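Local coordinates for ABC transporter substrate-binding protein (Rhizobium radiobacter, PDB 6TFX), which captures mannopinic acid, a mannityl-opine, as the periplasmic solute-binding component of an ABC import system in Agrobacterium, at residues A[37-42]-A[71-76]; A[95-100]-A[146-151]; A[228-233]-A[461-466]. All coordinates share one frame; numbering follows the deposited sequence. Where two conformers were deposited one is given.

How the contacts relate
Running from the N terminus, the chain closes contact 1 when the end of strand 68-73 comes back on residues 37-42, a loop that contains strands 53-54 and 57-62. Contact 2 opens only after that, on helix 88-98, and closes at 146-151, just where helix 150-156 begins. Contact 3 comes last, spanning more than two hundred residues from helix 228-235 to strand 454-467. The three loops therefore follow in series, without nesting or crossing. Contacts 1 and 2 still touch, through a probable hydrogen bond between Gly37 O and Ile147 N, whereas contact 3 packs helix 228-235 on the large mixed sheet through strand 454-467, its centre about 35 Å from that of contact 1.

Contact 1: residues A[37-42]-A[71-76]; sequences GALVRF and FKLRPD
Leu39 points at the strand end 71-73 and meets Phe71 and Leu73 with different methyls. Its CD1 lies over the centre of the Phe71 ring, 4.3 Å above the plane, a methyl resting on one aromatic face. The other branch, CD2, meets Leu73 CD2 at 3.6 Å, and the same Leu39 CD2 also comes to 4.3 Å from Phe71 CB. Leu39 has CG anti to its carbonyl carbon (chi1 -77°), which sends the isobutyl group across to the strand. Val40 touches the edge of the ring: its CG1 lies near the ring plane, 4.3 Å from Phe71 CE2. With no hydrogen bond between the two segments, the contact is purely apolar, and all four touching residues are buried. Phe71 and Leu73 are two apart on strand 68-73 of the antiparallel four-stranded sheet 57-62, 68-73, 123-128 and 113-118, within the family 5 solute-binding fold, and both reach the segment 37-42, which holds the short strand 40-41. Helix 88-98 closes over the leucine pair, with Val91 against both Leu39 and Leu73, while the Phe71 ring also meets Trp60, the planes about 25° apart.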
loop_
_atom_site.group_PDB
_atom_site.type_symbol
_atom_site.label_atom_id
_atom_site.label_comp_id
_atom_site.label_asym_id
_atom_site.label_seq_id
_atom_site.Cartn_x
_atom_site.Cartn_y
_atom_site.Cartn_z
ATOM N N GLY A 37 -7.629 1.889 -14.973
ATOM C CA GLY A 37 -7.182 0.557 -15.381
ATOM C C GLY A 37 -5.728 0.619 -15.827
ATOM O O GLY A 37 -5.086 1.680 -15.752
ATOM N N ALA A 38 -5.202 -0.499 -16.322
ATOM C CA ALA A 38 -3.808 -0.549 -16.740
ATOM C C ALA A 38 -3.685 -1.429 -17.999
ATOM O O ALA A 38 -4.702 -1.893 -18.533
ATOM C CB ALA A 38 -2.970 -1.106 -15.593
ATOM N N LEU A 39 -2.448 -1.689 -18.463
ATOM C CA LEU A 39 -2.277 -2.612 -19.599
ATOM C C LEU A 39 -2.820 -4.003 -19.230
ATOM O O LEU A 39 -3.500 -4.647 -20.030
ATOM C CB LEU A 39 -0.801 -2.732 -19.946
ATOM C CG LEU A 39 -0.221 -1.541 -20.737
ATOM C CD1 LEU A 39 1.309 -1.610 -20.781
ATOM C CD2 LEU A 39 -0.783 -1.500 -22.160
ATOM N N VAL A 40 -2.515 -4.454 -18.008
ATOM C CA VAL A 40 -2.955 -5.775 -17.495
ATOM C C VAL A 40 -3.511 -5.566 -16.095
ATOM O O VAL A 40 -3.344 -4.487 -15.526
ATOM C CB VAL A 40 -1.790 -6.812 -17.522
ATOM C CG1 VAL A 40 -1.293 -7.043 -18.945
ATOM C CG2 VAL A 40 -0.613 -6.365 -16.638
ATOM N N ARG A 41 -4.144 -6.596 -15.501
ATOM C CA ARG A 41 -4.649 -6.335 -14.170
ATOM C C ARG A 41 -4.606 -7.586 -13.353
ATOM O O ARG A 41 -4.626 -8.678 -13.905
ATOM C CB ARG A 41 -6.114 -5.852 -14.250
ATOM C CG ARG A 41 -7.093 -6.937 -14.774
ATOM C CD ARG A 41 -8.507 -6.476 -14.522
ATOM N NE ARG A 41 -9.510 -7.452 -14.929
ATOM C CZ ARG A 41 -10.811 -7.246 -14.784
ATOM N NH1 ARG A 41 -11.254 -6.118 -14.227
ATOM N NH2 ARG A 41 -11.683 -8.163 -15.189
ATOM N N PHE A 42 -4.615 -7.431 -12.044
ATOM C CA PHE A 42 -4.804 -8.567 -11.154
ATOM C C PHE A 42 -6.261 -9.032 -11.406
ATOM O O PHE A 42 -7.136 -8.212 -11.712
ATOM C CB PHE A 42 -4.744 -8.077 -9.705
ATOM C CG PHE A 42 -3.319 -7.863 -9.272
ATOM C CD1 PHE A 42 -2.661 -6.667 -9.555
ATOM C CD2 PHE A 42 -2.660 -8.821 -8.523
ATOM C CE1 PHE A 42 -1.323 -6.480 -9.167
ATOM C CE2 PHE A 42 -1.329 -8.629 -8.123
ATOM C CZ PHE A 42 -0.666 -7.476 -8.476
ATOM N N PHE A 71 2.819 -4.991 -26.648
ATOM C CA PHE A 71 1.440 -5.044 -26.168
ATOM C C PHE A 71 0.479 -4.552 -27.230
ATOM O O PHE A 71 0.673 -3.463 -27.767
ATOM C CB PHE A 71 1.261 -4.187 -24.897
ATOM C CG PHE A 71 1.958 -4.779 -23.696
ATOM C CD1 PHE A 71 3.327 -4.601 -23.504
ATOM C CD2 PHE A 71 1.255 -5.546 -22.770
ATOM C CE1 PHE A 71 3.984 -5.215 -22.437
ATOM C CE2 PHE A 71 1.909 -6.129 -21.682
ATOM C CZ PHE A 71 3.270 -5.977 -21.532
ATOM N N LYS A 72 -0.550 -5.357 -27.525
ATOM C CA LYS A 72 -1.565 -4.989 -28.507
ATOM C C LYS A 72 -2.763 -4.475 -27.734
ATOM O O LYS A 72 -3.330 -5.192 -26.905
ATOM C CB LYS A 72 -1.934 -6.172 -29.422
ATOM C CG LYS A 72 -0.809 -6.561 -30.389
ATOM C CD LYS A 72 -0.685 -5.589 -31.563
ATOM C CE LYS A 72 0.489 -5.892 -32.463
ATOM N NZ LYS A 72 0.565 -4.925 -33.590
ATOM N N LEU A 73 -3.108 -3.220 -27.960
ATOM C CA LEU A 73 -4.189 -2.605 -27.210
ATOM C C LEU A 73 -5.533 -2.942 -27.767
ATOM O O LEU A 73 -5.706 -3.089 -28.980
ATOM C CB LEU A 73 -4.048 -1.069 -27.146
ATOM C CG LEU A 73 -2.688 -0.526 -26.684
ATOM C CD1 LEU A 73 -2.777 0.953 -26.464
ATOM C CD2 LEU A 73 -2.215 -1.210 -25.410
ATOM N N ARG A 74 -6.506 -3.016 -26.870
ATOM C CA ARG A 74 -7.880 -3.198 -27.268
ATOM C C ARG A 74 -8.321 -1.959 -28.057
ATOM O O ARG A 74 -8.039 -0.829 -27.618
ATOM C CB ARG A 74 -8.743 -3.296 -26.028
ATOM C CG ARG A 74 -9.291 -4.632 -25.814
ATOM C CD ARG A 74 -10.145 -4.553 -24.586
ATOM N NE ARG A 74 -9.540 -5.305 -23.496
ATOM C CZ ARG A 74 -9.675 -6.617 -23.334
ATOM N NH1 ARG A 74 -10.367 -7.338 -24.216
ATOM N NH2 ARG A 74 -9.123 -7.222 -22.291
ATOM N N PRO A 75 -8.987 -2.024 -29.249
ATOM C CA PRO A 75 -9.195 -0.797 -30.099
ATOM C C PRO A 75 -10.018 0.472 -29.642
ATOM O O PRO A 75 -9.568 1.591 -29.893
ATOM C CB PRO A 75 -9.884 -1.362 -31.357
ATOM C CG PRO A 75 -10.352 -2.749 -30.982
ATOM C CD PRO A 75 -9.338 -3.244 -29.999
ATOM N N ASP A 76 -11.259 0.293 -29.171
ATOM C CA ASP A 76 -12.369 1.109 -28.700
ATOM C C ASP A 76 -12.553 1.168 -27.176
ATOM O O ASP A 76 -13.695 1.203 -26.710
ATOM C CB ASP A 76 -13.678 0.627 -29.390
ATOM C CG ASP A 76 -13.617 0.610 -30.916
ATOM O OD1 ASP A 76 -13.144 1.618 -31.508
ATOM O OD2 ASP A 76 -14.048 -0.409 -31.518
#

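Contact 2: residues A[95-100]-A[146-151]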
loop_
_atom_site.group_PDB
_atom_site.type_symbol
_atom_site.label_atom_id
_atom_site.label_comp_id
_atom_site.label_asym_id
_atom_site.label_seq_id
_atom_site.Cartn_x
_atom_site.Cartn_y
_atom_site.Cartn_z
ATOM N N LEU A 95 3.507 5.650 -18.732
ATOM C CA LEU A 95 4.658 4.868 -18.242
ATOM C C LEU A 95 5.906 5.720 -18.153
ATOM O O LEU A 95 6.674 5.570 -17.199
ATOM C CB LEU A 95 4.885 3.610 -19.091
ATOM C CG LEU A 95 3.761 2.586 -18.978
ATOM C CD1 LEU A 95 4.081 1.369 -19.833
ATOM C CD2 LEU A 95 3.540 2.121 -17.496
ATOM N N ASP A 96 6.069 6.708 -19.083
ATOM C CA ASP A 96 7.237 7.578 -18.937
ATOM C C ASP A 96 7.073 8.471 -17.712
ATOM O O ASP A 96 8.071 8.857 -17.093
ATOM C CB ASP A 96 7.424 8.463 -20.174
ATOM C CG ASP A 96 8.012 7.738 -21.367
ATOM O OD1 ASP A 96 8.530 6.595 -21.184
ATOM O OD2 ASP A 96 7.977 8.313 -22.487
ATOM N N LYS A 97 5.822 8.853 -17.393
ATOM C CA LYS A 97 5.553 9.671 -16.204
ATOM C C LYS A 97 5.829 8.816 -14.951
ATOM O O LYS A 97 6.555 9.258 -14.076
ATOM C CB LYS A 97 4.109 10.185 -16.201
ATOM C CG LYS A 97 3.790 11.095 -15.019
ATOM C CD LYS A 97 2.364 11.630 -15.131
ATOM C CE LYS A 97 1.956 12.447 -13.925
ATOM N NZ LYS A 97 1.957 11.632 -12.677
ATOM N N ALA A 98 5.318 7.568 -14.920
ATOM C CA ALA A 98 5.494 6.654 -13.785
ATOM C C ALA A 98 6.972 6.420 -13.462
ATOM O O ALA A 98 7.319 6.303 -12.292
ATOM C CB ALA A 98 4.831 5.319 -14.104
ATOM N N ARG A 99 7.828 6.343 -14.490
ATOM C CA ARG A 99 9.245 6.047 -14.297
ATOM C C ARG A 99 10.134 7.275 -14.083
ATOM O O ARG A 99 11.349 7.130 -13.951
ATOM C CB ARG A 99 9.774 5.160 -15.430
ATOM C CG ARG A 99 9.917 5.821 -16.781
ATOM C CD ARG A 99 9.856 4.724 -17.839
ATOM N NE ARG A 99 10.169 5.225 -19.182
ATOM C CZ ARG A 99 11.390 5.273 -19.699
ATOM N NH1 ARG A 99 12.436 4.870 -18.988
ATOM N NH2 ARG A 99 11.578 5.729 -20.929
ATOM N N ASP A 100 9.518 8.475 -13.991
ATOM C CA ASP A 100 10.227 9.733 -13.800
ATOM C C ASP A 100 10.187 10.151 -12.324
ATOM O O ASP A 100 9.096 10.447 -11.826
ATOM C CB ASP A 100 9.568 10.812 -14.675
ATOM C CG ASP A 100 10.255 12.168 -14.644
ATOM O OD1 ASP A 100 11.172 12.360 -13.799
ATOM O OD2 ASP A 100 9.866 13.042 -15.447
ATOM N N PHE A 146 -1.082 2.191 -13.546
ATOM C CA PHE A 146 -2.330 2.749 -14.074
ATOM C C PHE A 146 -2.065 3.709 -15.218
ATOM O O PHE A 146 -1.111 4.489 -15.156
ATOM C CB PHE A 146 -3.052 3.514 -12.979
ATOM C CG PHE A 146 -3.602 2.632 -11.882
ATOM C CD1 PHE A 146 -4.762 1.883 -12.085
ATOM C CD2 PHE A 146 -3.035 2.641 -10.612
ATOM C CE1 PHE A 146 -5.326 1.127 -11.044
ATOM C CE2 PHE A 146 -3.588 1.866 -9.572
ATOM C CZ PHE A 146 -4.725 1.115 -9.798
ATOM N N ILE A 147 -2.936 3.670 -16.241
ATOM C CA ILE A 147 -2.798 4.527 -17.415
ATOM C C ILE A 147 -3.693 5.753 -17.285
ATOM O O ILE A 147 -4.871 5.638 -16.966
ATOM C CB ILE A 147 -3.070 3.740 -18.720
ATOM C CG1 ILE A 147 -2.221 2.445 -18.801
ATOM C CG2 ILE A 147 -2.895 4.623 -19.976
ATOM C CD1 ILE A 147 -0.666 2.636 -18.713
ATOM N N ILE A 148 -3.120 6.920 -17.566
ATOM C CA ILE A 148 -3.854 8.191 -17.543
ATOM C C ILE A 148 -3.843 8.860 -18.944
ATOM O O ILE A 148 -2.986 8.513 -19.770
ATOM C CB ILE A 148 -3.371 9.159 -16.435
ATOM C CG1 ILE A 148 -2.006 9.807 -16.787
ATOM C CG2 ILE A 148 -3.338 8.450 -15.074
ATOM C CD1 ILE A 148 -1.501 10.829 -15.758
ATOM N N PRO A 149 -4.762 9.822 -19.208
ATOM C CA PRO A 149 -4.816 10.423 -20.549
ATOM C C PRO A 149 -3.818 11.555 -20.695
ATOM O O PRO A 149 -3.801 12.476 -19.882
ATOM C CB PRO A 149 -6.272 10.911 -20.691
ATOM C CG PRO A 149 -6.932 10.653 -19.367
ATOM C CD PRO A 149 -5.873 10.314 -18.365
ATOM N N LYS A 150 -2.993 11.481 -21.746
ATOM C CA LYS A 150 -2.002 12.502 -22.059
ATOM C C LYS A 150 -2.662 13.885 -22.108
ATOM O O LYS A 150 -2.192 14.802 -21.438
ATOM C CB LYS A 150 -1.357 12.172 -23.419
ATOM C CG LYS A 150 -0.162 13.040 -23.801
ATOM C CD LYS A 150 0.361 12.553 -25.145
ATOM C CE LYS A 150 1.646 13.200 -25.587
ATOM N NZ LYS A 150 2.115 12.609 -26.875
ATOM N N LYS A 151 -3.755 14.030 -22.879
ATOM C CA LYS A 151 -4.425 15.346 -23.026
ATOM C C LYS A 151 -4.989 15.890 -21.730
ATOM O O LYS A 151 -4.858 17.097 -21.464
ATOM C CB LYS A 151 -5.552 15.292 -24.054
ATOM C CG LYS A 151 -5.140 14.978 -25.488
ATOM C CD LYS A 151 -6.226 15.401 -26.501
ATOM C CE LYS A 151 -7.575 14.700 -26.436
ATOM N NZ LYS A 151 -8.299 14.780 -27.729
#
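Lys97 reaches over Ile148 with its aliphatic chain, its CD 4.0 Å from Ile148 CD1, and the two side chains run at about a right angle. Ile148 raises CD1 to meet it because CG1 stands between the backbone N and the carbonyl carbon (chi1 74°), with CG2 anti to the carbonyl carbon. Beyond CD the lysine bends at chi4, and its ammonium group goes to partners outside the two segments: a salt bridge to Asp19, hydrogen bonds to His21 and to Arg103 O, and a cation-pi contact with Phe153. A buried charge is thus held by several groups while the methylenes below it pack on isoleucine. Here the last turn of helix 88-98 lies against the approach to helix 150-156, whose N-cap position is Pro149; Ser94 OG and Ile148 N join the same two elements by a hydrogen bond. The second apolar touch is looser, Leu95 CD2 standing 4.4 Å from Ile147 CD1. On the partly exposed side, Arg99, just past the end of helix 88-98, grips Asp96 in a side-on salt bridge, NE at 2.9 Å and NH2 at 3.2 Å both converging on Asp96 OD1 from the same face of the carboxylate, with no atom of 146-151 involved.

Contact 3: residues A[228-233]-A[461-466]; sequences QRWLQR and LGTWAR
Trp230 drives its six-membered ring from the helix toward strand residues Thr463 to Ala465, and the far rim of the indole does the touching. CH2 of Trp230 lies 3.9 Å from Ala465 CB, CZ2 of the same ring 4.0 Å from that methyl, and CZ3 of Trp230 reaches Thr463 CB at 4.2 Å. Ala465 CB and Thr463 CB both approach the ring obliquely, whereas the backbone atom Trp464 C, 4.4 Å from Trp230 CH2, lies at the ring edge, near its plane. With CG anti to the backbone N (chi1 173°), the indole extends from the helix toward the strand; the axes of segments 228-233 and 461-466 come within 10.2 Å and run 24° apart. Strand 454-467 belongs to the mixed sheet of nine strands in this solute-binding protein, and helix 228-235 packs on one face of it. Trp464, whose CB points the other way, settles on Met8 and Val10 of strand 5-10. Thr463 holds OG1 between its backbone N and carbonyl carbon (chi1 51°), and that hydroxyl is hydrogen-bonded to Asn225 O. The five-membered ring is held too, NE1 of Trp230 being hydrogen-bonded to OD1 of Asp211 on helix 207-215.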
loop_
_atom_site.group_PDB
_atom_site.type_symbol
_atom_site.label_atom_id
_atom_site.label_comp_id
_atom_site.label_asym_id
_atom_site.label_seq_id
_atom_site.Cartn_x
_atom_site.Cartn_y
_atom_site.Cartn_z
ATOM N N GLN A 228 -10.403 -7.642 17.401
ATOM C CA GLN A 228 -11.313 -8.789 17.370
ATOM C C GLN A 228 -12.695 -8.479 17.962
ATOM O O GLN A 228 -13.685 -9.078 17.537
ATOM C CB GLN A 228 -10.690 -10.030 18.020
ATOM C CG GLN A 228 -10.328 -9.877 19.497
ATOM C CD GLN A 228 -9.653 -11.129 20.002
ATOM O OE1 GLN A 228 -10.161 -12.239 19.834
ATOM N NE2 GLN A 228 -8.481 -10.984 20.604
ATOM N N ARG A 229 -12.764 -7.499 18.879
ATOM C CA ARG A 229 -14.007 -7.076 19.531
ATOM C C ARG A 229 -14.981 -6.450 18.519
ATOM O O ARG A 229 -16.192 -6.723 18.554
ATOM C CB ARG A 229 -13.687 -6.114 20.679
ATOM C CG ARG A 229 -13.089 -6.855 21.894
ATOM C CD ARG A 229 -11.988 -6.069 22.599
ATOM N NE ARG A 229 -11.126 -6.940 23.411
ATOM C CZ ARG A 229 -9.948 -7.423 23.018
ATOM N NH1 ARG A 229 -9.243 -8.207 23.825
ATOM N NH2 ARG A 229 -9.463 -7.121 21.817
ATOM N N TRP A 230 -14.440 -5.656 17.582
ATOM C CA TRP A 230 -15.223 -5.051 16.507
ATOM C C TRP A 230 -15.692 -6.204 15.592
ATOM O O TRP A 230 -16.874 -6.296 15.237
ATOM C CB TRP A 230 -14.352 -4.033 15.733
ATOM C CG TRP A 230 -15.039 -3.511 14.511
ATOM C CD1 TRP A 230 -15.865 -2.426 14.435
ATOM C CD2 TRP A 230 -15.014 -4.095 13.199
ATOM N NE1 TRP A 230 -16.375 -2.308 13.162
ATOM C CE2 TRP A 230 -15.877 -3.327 12.385
ATOM C CE3 TRP A 230 -14.360 -5.207 12.634
ATOM C CZ2 TRP A 230 -16.101 -3.634 11.036
ATOM C CZ3 TRP A 230 -14.577 -5.506 11.298
ATOM C CH2 TRP A 230 -15.447 -4.732 10.517
ATOM N N LEU A 231 -14.759 -7.101 15.248
ATOM C CA LEU A 231 -15.002 -8.262 14.390
ATOM C C LEU A 231 -16.148 -9.130 14.932
ATOM O O LEU A 231 -17.057 -9.473 14.176
ATOM C CB LEU A 231 -13.677 -9.051 14.224
ATOM C CG LEU A 231 -13.658 -10.361 13.448
ATOM C CD1 LEU A 231 -13.843 -10.132 11.980
ATOM C CD2 LEU A 231 -12.328 -11.072 13.654
ATOM N N GLN A 232 -16.151 -9.394 16.245
ATOM C CA GLN A 232 -17.171 -10.223 16.893
ATOM C C GLN A 232 -18.530 -9.529 16.980
ATOM O O GLN A 232 -19.557 -10.185 16.785
ATOM C CB GLN A 232 -16.676 -10.719 18.267
ATOM C CG GLN A 232 -15.553 -11.769 18.190
ATOM C CD GLN A 232 -15.935 -13.020 17.419
ATOM O OE1 GLN A 232 -15.577 -13.193 16.246
ATOM N NE2 GLN A 232 -16.670 -13.922 18.060
ATOM N N ARG A 233 -18.542 -8.201 17.231
ATOM C CA ARG A 233 -19.769 -7.398 17.325
ATOM C C ARG A 233 -20.475 -7.322 15.961
ATOM O O ARG A 233 -21.705 -7.290 15.915
ATOM C CB ARG A 233 -19.444 -5.990 17.852
ATOM C CG ARG A 233 -20.652 -5.223 18.395
ATOM C CD ARG A 233 -20.378 -3.739 18.589
ATOM N NE ARG A 233 -19.417 -3.461 19.663
ATOM C CZ ARG A 233 -19.747 -3.152 20.917
ATOM N NH1 ARG A 233 -21.023 -3.091 21.281
ATOM N NH2 ARG A 233 -18.801 -2.905 21.815
ATOM N N LEU A 461 -4.504 -8.177 8.044
ATOM C CA LEU A 461 -5.313 -8.216 6.839
ATOM C C LEU A 461 -6.245 -6.989 6.890
ATOM O O LEU A 461 -6.496 -6.463 7.988
ATOM C CB LEU A 461 -6.193 -9.487 6.861
ATOM C CG LEU A 461 -5.421 -10.786 6.770
ATOM C CD1 LEU A 461 -6.343 -11.970 7.023
ATOM C CD2 LEU A 461 -4.775 -10.924 5.396
ATOM N N GLY A 462 -6.754 -6.560 5.736
ATOM C CA GLY A 462 -7.724 -5.468 5.704
ATOM C C GLY A 462 -9.043 -6.016 6.226
ATOM O O GLY A 462 -9.354 -7.178 5.989
ATOM N N THR A 463 -9.805 -5.227 6.975
ATOM C CA THR A 463 -11.074 -5.708 7.543
ATOM C C THR A 463 -12.178 -4.763 7.106
ATOM O O THR A 463 -12.074 -3.559 7.319
ATOM C CB THR A 463 -11.020 -5.774 9.081
ATOM O OG1 THR A 463 -10.565 -4.517 9.572
ATOM C CG2 THR A 463 -10.124 -6.885 9.592
ATOM N N TRP A 464 -13.227 -5.308 6.488
ATOM C CA TRP A 464 -14.348 -4.498 6.003
ATOM C C TRP A 464 -15.642 -5.258 6.193
ATOM O O TRP A 464 -15.656 -6.477 6.019
ATOM C CB TRP A 464 -14.138 -4.188 4.502
ATOM C CG TRP A 464 -12.987 -3.254 4.218
ATOM C CD1 TRP A 464 -11.648 -3.545 4.249
ATOM C CD2 TRP A 464 -13.089 -1.903 3.772
ATOM N NE1 TRP A 464 -10.913 -2.424 3.939
ATOM C CE2 TRP A 464 -11.769 -1.409 3.614
ATOM C CE3 TRP A 464 -14.168 -1.067 3.449
ATOM C CZ2 TRP A 464 -11.505 -0.118 3.155
ATOM C CZ3 TRP A 464 -13.903 0.227 3.027
ATOM C CH2 TRP A 464 -12.584 0.684 2.873
ATOM N N ALA A 465 -16.714 -4.554 6.598
ATOM C CA ALA A 465 -18.008 -5.207 6.797
ATOM C C ALA A 465 -18.963 -4.772 5.687
ATOM O O ALA A 465 -18.864 -3.655 5.180
ATOM C CB ALA A 465 -18.594 -4.816 8.141
ATOM N N ARG A 466 -19.859 -5.659 5.301
ATOM C CA ARG A 466 -20.854 -5.342 4.282
ATOM C C ARG A 466 -22.134 -6.054 4.657
ATOM O O ARG A 466 -22.120 -6.980 5.475
ATOM C CB ARG A 466 -20.408 -5.800 2.886
ATOM C CG ARG A 466 -20.257 -7.315 2.741
ATOM C CD ARG A 466 -20.002 -7.687 1.307
ATOM N NE ARG A 466 -19.458 -9.038 1.188
ATOM C CZ ARG A 466 -20.189 -10.120 0.944
ATOM N NH1 ARG A 466 -21.507 -10.027 0.829
ATOM N NH2 ARG A 466 -19.610 -11.306 0.837
#